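Local coordinates for amino acid ABC transporter, periplasmic amino acid-binding protein (Brucella ovis, PDB 4Z9N), which binds glutathione in its ligand pocket and probably serves as the periplasmic solute-binding component of an amino acid ABC transporter, at residues D10-S13 against D14-K18; G39-G43 against F44-Y48; L235-A238 against E239-I243. One frame throughout, in Å; residues are numbered along the deposited sequence.

Contact 1 of 3, residues D10-S13 against D14-K18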
loop_
_atom_site.group_PDB
_atom_site.type_symbol
_atom_site.label_atom_id
_atom_site.label_comp_id
_atom_site.label_asym_id
_atom_site.label_seq_id
_atom_site.Cartn_x
_atom_site.Cartn_y
_atom_site.Cartn_z
ATOM N N ASP D 10 24.456 2.383 1.712
ATOM C CA ASP D 10 24.069 3.231 0.588
ATOM C C ASP D 10 24.106 2.404 -0.698
ATOM O O ASP D 10 25.083 2.435 -1.446
ATOM C CB ASP D 10 25.004 4.438 0.483
ATOM C CG ASP D 10 24.477 5.516 -0.448
ATOM O OD1 ASP D 10 23.502 5.270 -1.197
ATOM O OD2 ASP D 10 25.062 6.618 -0.433
ATOM N N THR D 11 23.043 1.649 -0.933
ATOM C CA THR D 11 22.972 0.762 -2.083
ATOM C C THR D 11 22.905 1.571 -3.370
ATOM O O THR D 11 23.495 1.193 -4.372
ATOM C CB THR D 11 21.754 -0.191 -1.978
ATOM O OG1 THR D 11 21.851 -0.956 -0.772
ATOM C CG2 THR D 11 21.693 -1.144 -3.149
ATOM N N LEU D 12 22.190 2.693 -3.347
ATOM C CA LEU D 12 22.129 3.529 -4.544
ATOM C C LEU D 12 23.541 3.895 -5.036
ATOM O O LEU D 12 23.858 3.745 -6.218
ATOM C CB LEU D 12 21.320 4.797 -4.287
ATOM C CG LEU D 12 21.197 5.672 -5.536
ATOM C CD1 LEU D 12 20.494 4.907 -6.662
ATOM C CD2 LEU D 12 20.449 6.957 -5.206
ATOM N N SER D 13 24.382 4.365 -4.122
ATOM C CA SER D 13 25.741 4.768 -4.481
ATOM C C SER D 13 26.559 3.605 -5.033
ATOM O O SER D 13 27.310 3.761 -6.000
ATOM C CB SER D 13 26.453 5.372 -3.270
ATOM O OG SER D 13 27.779 5.742 -3.598
ATOM N N ASP D 14 26.415 2.440 -4.410
ATOM C CA ASP D 14 27.146 1.249 -4.837
ATOM C C ASP D 14 26.677 0.756 -6.198
ATOM O O ASP D 14 27.484 0.307 -7.007
ATOM C CB ASP D 14 27.011 0.135 -3.796
ATOM C CG ASP D 14 27.600 0.524 -2.452
ATOM O OD1 ASP D 14 27.232 -0.103 -1.437
ATOM O OD2 ASP D 14 28.423 1.457 -2.412
ATOM N N VAL D 15 25.371 0.853 -6.442
ATOM C CA VAL D 15 24.799 0.494 -7.733
ATOM C C VAL D 15 25.351 1.409 -8.842
ATOM O O VAL D 15 25.755 0.938 -9.903
ATOM C CB VAL D 15 23.250 0.533 -7.676
ATOM C CG1 VAL D 15 22.658 0.521 -9.082
ATOM C CG2 VAL D 15 22.722 -0.637 -6.830
ATOM N N LYS D 16 25.385 2.715 -8.597
ATOM C CA LYS D 16 25.910 3.627 -9.604
ATOM C C LYS D 16 27.400 3.396 -9.819
ATOM O O LYS D 16 27.878 3.443 -10.945
ATOM C CB LYS D 16 25.655 5.084 -9.232
ATOM C CG LYS D 16 24.188 5.419 -9.100
ATOM C CD LYS D 16 23.967 6.742 -8.401
ATOM C CE LYS D 16 24.213 7.893 -9.346
ATOM N NZ LYS D 16 24.610 9.130 -8.616
ATOM N N ALA D 17 28.118 3.131 -8.734
ATOM C CA ALA D 17 29.552 2.865 -8.816
ATOM C C ALA D 17 29.882 1.618 -9.643
ATOM O O ALA D 17 30.831 1.633 -10.418
ATOM C CB ALA D 17 30.138 2.735 -7.424
ATOM N N LYS D 18 29.125 0.532 -9.489
ATOM C CA LYS D 18 29.462 -0.669 -10.246
ATOM C C LYS D 18 28.883 -0.569 -11.660
ATOM O O LYS D 18 29.351 -1.245 -12.583
ATOM C CB LYS D 18 28.989 -1.933 -9.531
ATOM C CG LYS D 18 27.500 -2.131 -9.464
ATOM C CD LYS D 18 27.155 -3.324 -8.557
ATOM C CE LYS D 18 25.643 -3.560 -8.527
ATOM N NZ LYS D 18 25.245 -4.644 -7.583
HETATM O O HOH W 1 26.581 0.629 1.291
#

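Contact 2 of 3, residues G39-G43 against F44-Y48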
loop_
_atom_site.group_PDB
_atom_site.type_symbol
_atom_site.label_atom_id
_atom_site.label_comp_id
_atom_site.label_asym_id
_atom_site.label_seq_id
_atom_site.Cartn_x
_atom_site.Cartn_y
_atom_site.Cartn_z
ATOM N N GLY D 39 20.112 -16.395 -22.819
ATOM C CA GLY D 39 20.194 -15.855 -21.478
ATOM C C GLY D 39 19.677 -14.431 -21.361
ATOM O O GLY D 39 19.972 -13.745 -20.375
ATOM N N GLU D 40 18.904 -13.988 -22.350
ATOM C CA GLU D 40 18.231 -12.684 -22.267
ATOM C C GLU D 40 16.905 -12.831 -21.522
ATOM O O GLU D 40 16.154 -13.772 -21.768
ATOM C CB GLU D 40 17.999 -12.092 -23.656
ATOM C CG GLU D 40 19.291 -11.699 -24.354
ATOM C CD GLU D 40 20.066 -10.644 -23.575
ATOM O OE1 GLU D 40 19.439 -9.653 -23.131
ATOM O OE2 GLU D 40 21.294 -10.820 -23.379
ATOM N N TRP D 41 16.621 -11.899 -20.620
ATOM C CA TRP D 41 15.472 -12.030 -19.735
ATOM C C TRP D 41 14.286 -11.162 -20.149
ATOM O O TRP D 41 14.456 -10.037 -20.616
ATOM C CB TRP D 41 15.883 -11.690 -18.299
ATOM C CG TRP D 41 16.749 -12.746 -17.677
ATOM C CD1 TRP D 41 18.108 -12.896 -17.815
ATOM C CD2 TRP D 41 16.311 -13.817 -16.835
ATOM N NE1 TRP D 41 18.535 -13.996 -17.095
ATOM C CE2 TRP D 41 17.451 -14.574 -16.487
ATOM C CE3 TRP D 41 15.060 -14.203 -16.331
ATOM C CZ2 TRP D 41 17.375 -15.703 -15.664
ATOM C CZ3 TRP D 41 14.990 -15.322 -15.509
ATOM C CH2 TRP D 41 16.139 -16.060 -15.191
ATOM N N SER D 42 13.084 -11.700 -19.965
ATOM C CA SER D 42 11.864 -10.932 -20.164
ATOM C C SER D 42 10.810 -11.377 -19.156
ATOM O O SER D 42 10.931 -12.445 -18.543
ATOM C CB SER D 42 11.333 -11.090 -21.591
ATOM O OG SER D 42 10.893 -12.415 -21.825
ATOM N N GLY D 43 9.780 -10.557 -19.000
ATOM C CA GLY D 43 8.710 -10.825 -18.052
ATOM C C GLY D 43 8.258 -9.594 -17.266
ATOM O O GLY D 43 8.888 -8.533 -17.322
ATOM N N PHE D 44 7.157 -9.749 -16.534
ATOM C CA PHE D 44 6.547 -8.670 -15.748
ATOM C C PHE D 44 7.489 -8.195 -14.635
ATOM O O PHE D 44 7.749 -6.994 -14.504
ATOM C CB PHE D 44 5.212 -9.156 -15.160
ATOM C CG PHE D 44 4.455 -8.116 -14.363
ATOM C CD1 PHE D 44 3.557 -7.258 -14.984
ATOM C CD2 PHE D 44 4.611 -8.033 -12.979
ATOM C CE1 PHE D 44 2.842 -6.310 -14.247
ATOM C CE2 PHE D 44 3.886 -7.085 -12.232
ATOM C CZ PHE D 44 3.005 -6.229 -12.876
ATOM N N ASP D 45 8.006 -9.136 -13.842
ATOM C CA ASP D 45 8.961 -8.772 -12.796
ATOM C C ASP D 45 10.288 -8.330 -13.417
ATOM O O ASP D 45 10.937 -7.429 -12.903
ATOM C CB ASP D 45 9.193 -9.932 -11.821
ATOM C CG ASP D 45 8.079 -10.068 -10.797
ATOM O OD1 ASP D 45 7.333 -9.083 -10.610
ATOM O OD2 ASP D 45 7.961 -11.160 -10.175
ATOM N N VAL D 46 10.695 -8.963 -14.516
ATOM C CA VAL D 46 11.899 -8.514 -15.216
ATOM C C VAL D 46 11.791 -7.039 -15.616
ATOM O O VAL D 46 12.732 -6.258 -15.415
ATOM C CB VAL D 46 12.186 -9.392 -16.445
ATOM C CG1 VAL D 46 13.143 -8.684 -17.410
ATOM C CG2 VAL D 46 12.771 -10.742 -15.986
ATOM N N ASP D 47 10.646 -6.643 -16.173
ATOM C CA ASP D 47 10.496 -5.253 -16.603
ATOM C C ASP D 47 10.548 -4.296 -15.405
ATOM O O ASP D 47 11.003 -3.155 -15.529
ATOM C CB ASP D 47 9.188 -5.030 -17.383
ATOM C CG ASP D 47 9.279 -5.474 -18.839
ATOM O OD1 ASP D 47 8.213 -5.600 -19.478
ATOM O OD2 ASP D 47 10.405 -5.724 -19.337
ATOM N N TYR D 48 10.076 -4.750 -14.248
ATOM C CA TYR D 48 10.158 -3.931 -13.038
ATOM C C TYR D 48 11.625 -3.688 -12.677
ATOM O O TYR D 48 12.000 -2.586 -12.286
ATOM C CB TYR D 48 9.411 -4.590 -11.866
ATOM C CG TYR D 48 8.132 -3.852 -11.523
ATOM C CD1 TYR D 48 6.963 -4.061 -12.258
ATOM C CD2 TYR D 48 8.104 -2.908 -10.503
ATOM C CE1 TYR D 48 5.804 -3.368 -11.970
ATOM C CE2 TYR D 48 6.937 -2.193 -10.218
ATOM C CZ TYR D 48 5.799 -2.437 -10.957
ATOM O OH TYR D 48 4.639 -1.746 -10.662
HETATM O O HOH W 2 12.521 -7.435 -20.530
HETATM O O HOH W 3 9.280 -8.153 -20.936
#

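Contact 3 of 3, residues L235-A238 against E239-I243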
loop_
_atom_site.group_PDB
_atom_site.type_symbol
_atom_site.label_atom_id
_atom_site.label_comp_id
_atom_site.label_asym_id
_atom_site.label_seq_id
_atom_site.Cartn_x
_atom_site.Cartn_y
_atom_site.Cartn_z
ATOM N N LEU D 235 5.486 4.392 -12.118
ATOM C CA LEU D 235 4.835 3.562 -13.132
ATOM C C LEU D 235 3.310 3.674 -13.038
ATOM O O LEU D 235 2.614 3.752 -14.061
ATOM C CB LEU D 235 5.256 2.096 -12.993
ATOM C CG LEU D 235 6.702 1.787 -13.406
ATOM C CD1 LEU D 235 7.092 0.380 -12.975
ATOM C CD2 LEU D 235 6.873 1.965 -14.914
ATOM N N LEU D 236 2.798 3.648 -11.806
ATOM C CA LEU D 236 1.357 3.770 -11.576
ATOM C C LEU D 236 0.826 5.154 -11.968
ATOM O O LEU D 236 -0.181 5.259 -12.671
ATOM C CB LEU D 236 1.021 3.484 -10.116
ATOM C CG LEU D 236 1.220 2.020 -9.674
ATOM C CD1 LEU D 236 0.873 1.820 -8.185
ATOM C CD2 LEU D 236 0.408 1.043 -10.553
ATOM N N ASN D 237 1.488 6.213 -11.495
ATOM C CA ASN D 237 1.041 7.571 -11.810
ATOM C C ASN D 237 1.035 7.818 -13.320
ATOM O O ASN D 237 0.093 8.421 -13.844
ATOM C CB ASN D 237 1.914 8.623 -11.102
ATOM C CG ASN D 237 1.426 8.945 -9.696
ATOM O OD1 ASN D 237 0.491 9.725 -9.513
ATOM N ND2 ASN D 237 2.054 8.334 -8.693
ATOM N N ALA D 238 2.073 7.346 -14.006
ATOM C CA ALA D 238 2.173 7.539 -15.450
ATOM C C ALA D 238 0.991 6.892 -16.157
ATOM O O ALA D 238 0.387 7.502 -17.046
ATOM C CB ALA D 238 3.484 6.983 -15.986
ATOM N N GLU D 239 0.625 5.681 -15.753
ATOM C CA GLU D 239 -0.526 5.054 -16.398
ATOM C C GLU D 239 -1.782 5.876 -16.115
ATOM O O GLU D 239 -2.560 6.165 -17.031
ATOM C CB GLU D 239 -0.745 3.604 -15.953
ATOM C CG GLU D 239 -1.879 2.965 -16.766
ATOM C CD GLU D 239 -2.330 1.605 -16.283
ATOM O OE1 GLU D 239 -1.973 1.192 -15.152
ATOM O OE2 GLU D 239 -3.047 0.936 -17.066
ATOM N N GLU D 240 -1.969 6.276 -14.861
ATOM C CA GLU D 240 -3.143 7.075 -14.490
ATOM C C GLU D 240 -3.253 8.364 -15.324
ATOM O O GLU D 240 -4.363 8.813 -15.668
ATOM C CB GLU D 240 -3.115 7.424 -12.992
ATOM C CG GLU D 240 -4.410 8.104 -12.525
ATOM C CD GLU D 240 -4.355 8.590 -11.080
ATOM O OE1 GLU D 240 -3.604 7.999 -10.280
ATOM O OE2 GLU D 240 -5.058 9.579 -10.766
ATOM N N TYR D 241 -2.107 8.946 -15.675
ATOM C CA TYR D 241 -2.096 10.203 -16.413
ATOM C C TYR D 241 -1.973 10.004 -17.932
ATOM O O TYR D 241 -1.837 10.970 -18.668
ATOM C CB TYR D 241 -0.961 11.111 -15.923
ATOM C CG TYR D 241 -1.000 11.499 -14.451
ATOM C CD1 TYR D 241 -2.166 11.413 -13.706
ATOM C CD2 TYR D 241 0.141 11.970 -13.814
ATOM C CE1 TYR D 241 -2.189 11.787 -12.361
ATOM C CE2 TYR D 241 0.125 12.344 -12.479
ATOM C CZ TYR D 241 -1.042 12.250 -11.756
ATOM O OH TYR D 241 -1.051 12.620 -10.422
ATOM N N GLY D 242 -2.053 8.762 -18.398
ATOM C CA GLY D 242 -2.018 8.480 -19.826
ATOM C C GLY D 242 -0.665 8.720 -20.481
ATOM O O GLY D 242 -0.588 9.022 -21.684
ATOM N N ILE D 243 0.399 8.583 -19.687
ATOM C CA ILE D 243 1.762 8.740 -20.174
ATOM C C ILE D 243 2.315 7.373 -20.524
ATOM O O ILE D 243 2.367 6.473 -19.673
ATOM C CB ILE D 243 2.667 9.443 -19.143
ATOM C CG1 ILE D 243 2.085 10.800 -18.773
ATOM C CG2 ILE D 243 4.082 9.637 -19.724
ATOM C CD1 ILE D 243 2.643 11.348 -17.487
HETATM O O HOH W 4 1.376 12.582 -8.737
#

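Contact 1 of 3, residues D10-S13 against D14-K18
Thr-11 and Val-15, one helical turn apart, meet through a methyl of each: Thr-11 CG2 lies 3.9 Å from Val-15 CG2, the two short branches passing at a slant. CG2 of Thr-11 stands trans to the backbone N (chi1 -58° places OG1 beside that N), which leans the methyl down the helix toward Val-15 and leaves OG1 for a weak hydrogen bond to Arg-218. One residue further on, Leu-12 CG touches Lys-16 CD at 4.1 Å. The lysine chain starts along the Leu-12 carbonyl, with CG 3.3 Å from Leu-12 O, then bends at chi3 (78°), carrying NZ away from the leucine.

The polar start of the helix is organised by Asp-10. Its OD1 accepts the Ser-13 N-H at 3.2 Å, a fairly straight bond that reaches the oxygen from above the carboxylate plane, while its carbonyl O takes the Asp-14 N-H. Water 1 links Asp-10 and Asp-14 a second time, accepting from Asp-10 N and donating to Asp-14 OD1 at 2.9 Å. Val-15 N donates to Thr-11 O at 2.8 Å, the i to i+4 bond beside the two methyls. Trp-224 of helix 222-240 and Ile-56 of helix 44-57 cover the apolar side, and Lys-18 forms a salt bridge with Asp-83. With its aspartate cap, this is a classic N-capped first turn, opening helix 11-18.

Contact 2 of 3, residues G39-G43 against F44-Y48
Trp-41 and Val-46 make the apolar part of this strand-to-helix junction, their side chains crossing at about a right angle. Trp-41 CB lies 4.0 Å from Val-46 CG2, and CE3 of the indole is near the same methyl, which approaches the ring obliquely. The indole continues beyond the valine to Phe-65 and Pro-67 of strand 63-67. Val-46 CG1, trans to its own backbone N (chi1 162°), reaches back to the Trp-41 carbonyl, 3.7 Å from its O. That oxygen accepts from Arg-50; water 2 lies within bonding distance of it and 3.0 Å from Asp-47 OD2, and probably links the two at least part of the time.

Ser-42 turns its CB away from the helix and contributes backbone instead: Val-46 CG2 sits 3.6 Å from Ser-42 O. The serine backbone is paired with Ser-34 of the neighbouring strand.

Gly-43 is the N-cap residue. Its backbone angles, with a positive phi of 138°, are open to glycine and make the turn from strand into helix. Its carbonyl O receives Asp-47 N at 2.8 Å. Asp-47 CG lies 3.4 Å from the same Gly-43 O. Gly-43 N donates to water 3 at 3.1 Å. Asp-47 is held by Arg-298 and Asn-299, while Asp-45 accepts from Asn-88 and Asn-107. The arrangement is a glycine N-cap joining strand 41-42 of a two-stranded antiparallel hairpin to helix 44-57, within a family 3 solute-binding fold.

Contact 3 of 3, residues L235-A238 against E239-I243
Asn-237 and Tyr-241 run alongside each other in the same direction, amide and ring planes 57° apart. The Asn-237 carbonyl O sits over one face of the ring, 3.3 Å from Tyr-241 CG and offset toward the rim; chi1 of -60° puts CG beside the tyrosine's own N, which brings the ring under the Asn-237 O that Tyr-241 N also bonds to (2.9 Å). Water 4 spans the polar ends, donating to Asn-237 OD1 at 3.1 Å and lying 3.0 Å from Tyr-241 OH. Lys-210 of the second subunit also bonds to Asn-237 OD1, makes a salt bridge with Glu-240 and packs on Tyr-241. Glu-239, extended beyond CG, forms a salt bridge with Arg-310.

Backbone bonds finish the helix. Glu-240 N donates to Leu-236 O at 3.0 Å. Beyond it a Schellman motif closes helix 222-240: Ile-243 N returns to Ala-238 O at 2.9 Å and Gly-242 N to Glu-239 O at 3.0 Å, with Gly-242, at positive phi, as the C' residue.

Apolar contact follows this reversal of the chain. Ile-243 CB comes to 4.1 Å from Ala-238 CB, and the isoleucine packs further on Ile-259 and Leu-262 of helix 257-262.

In the fold
The three contacts mark the starts of helices 11-18 and 44-57 and the end of helix 222-240. Contacts 2 and 3 touch: Tyr-48 CZ lies 3.7 Å from Leu-235 CD1, and the Tyr-48 hydroxyl is hydrogen-bonded to His-232, earlier in helix 222-240. Contact 1 stands apart, its nearest atoms about 12 Å from contact 2 and about 15 Å from contact 3, yet its helix packs against the end of helix 44-57 and the beginning of helix 222-240. Contact 2 is near the ligand, with the Asp-45 side chain about 8 Å from bound glutathione. Contact 3 faces the second subunit, while the Leu-12 side chain of contact 1 is about 12 Å from a sodium ion.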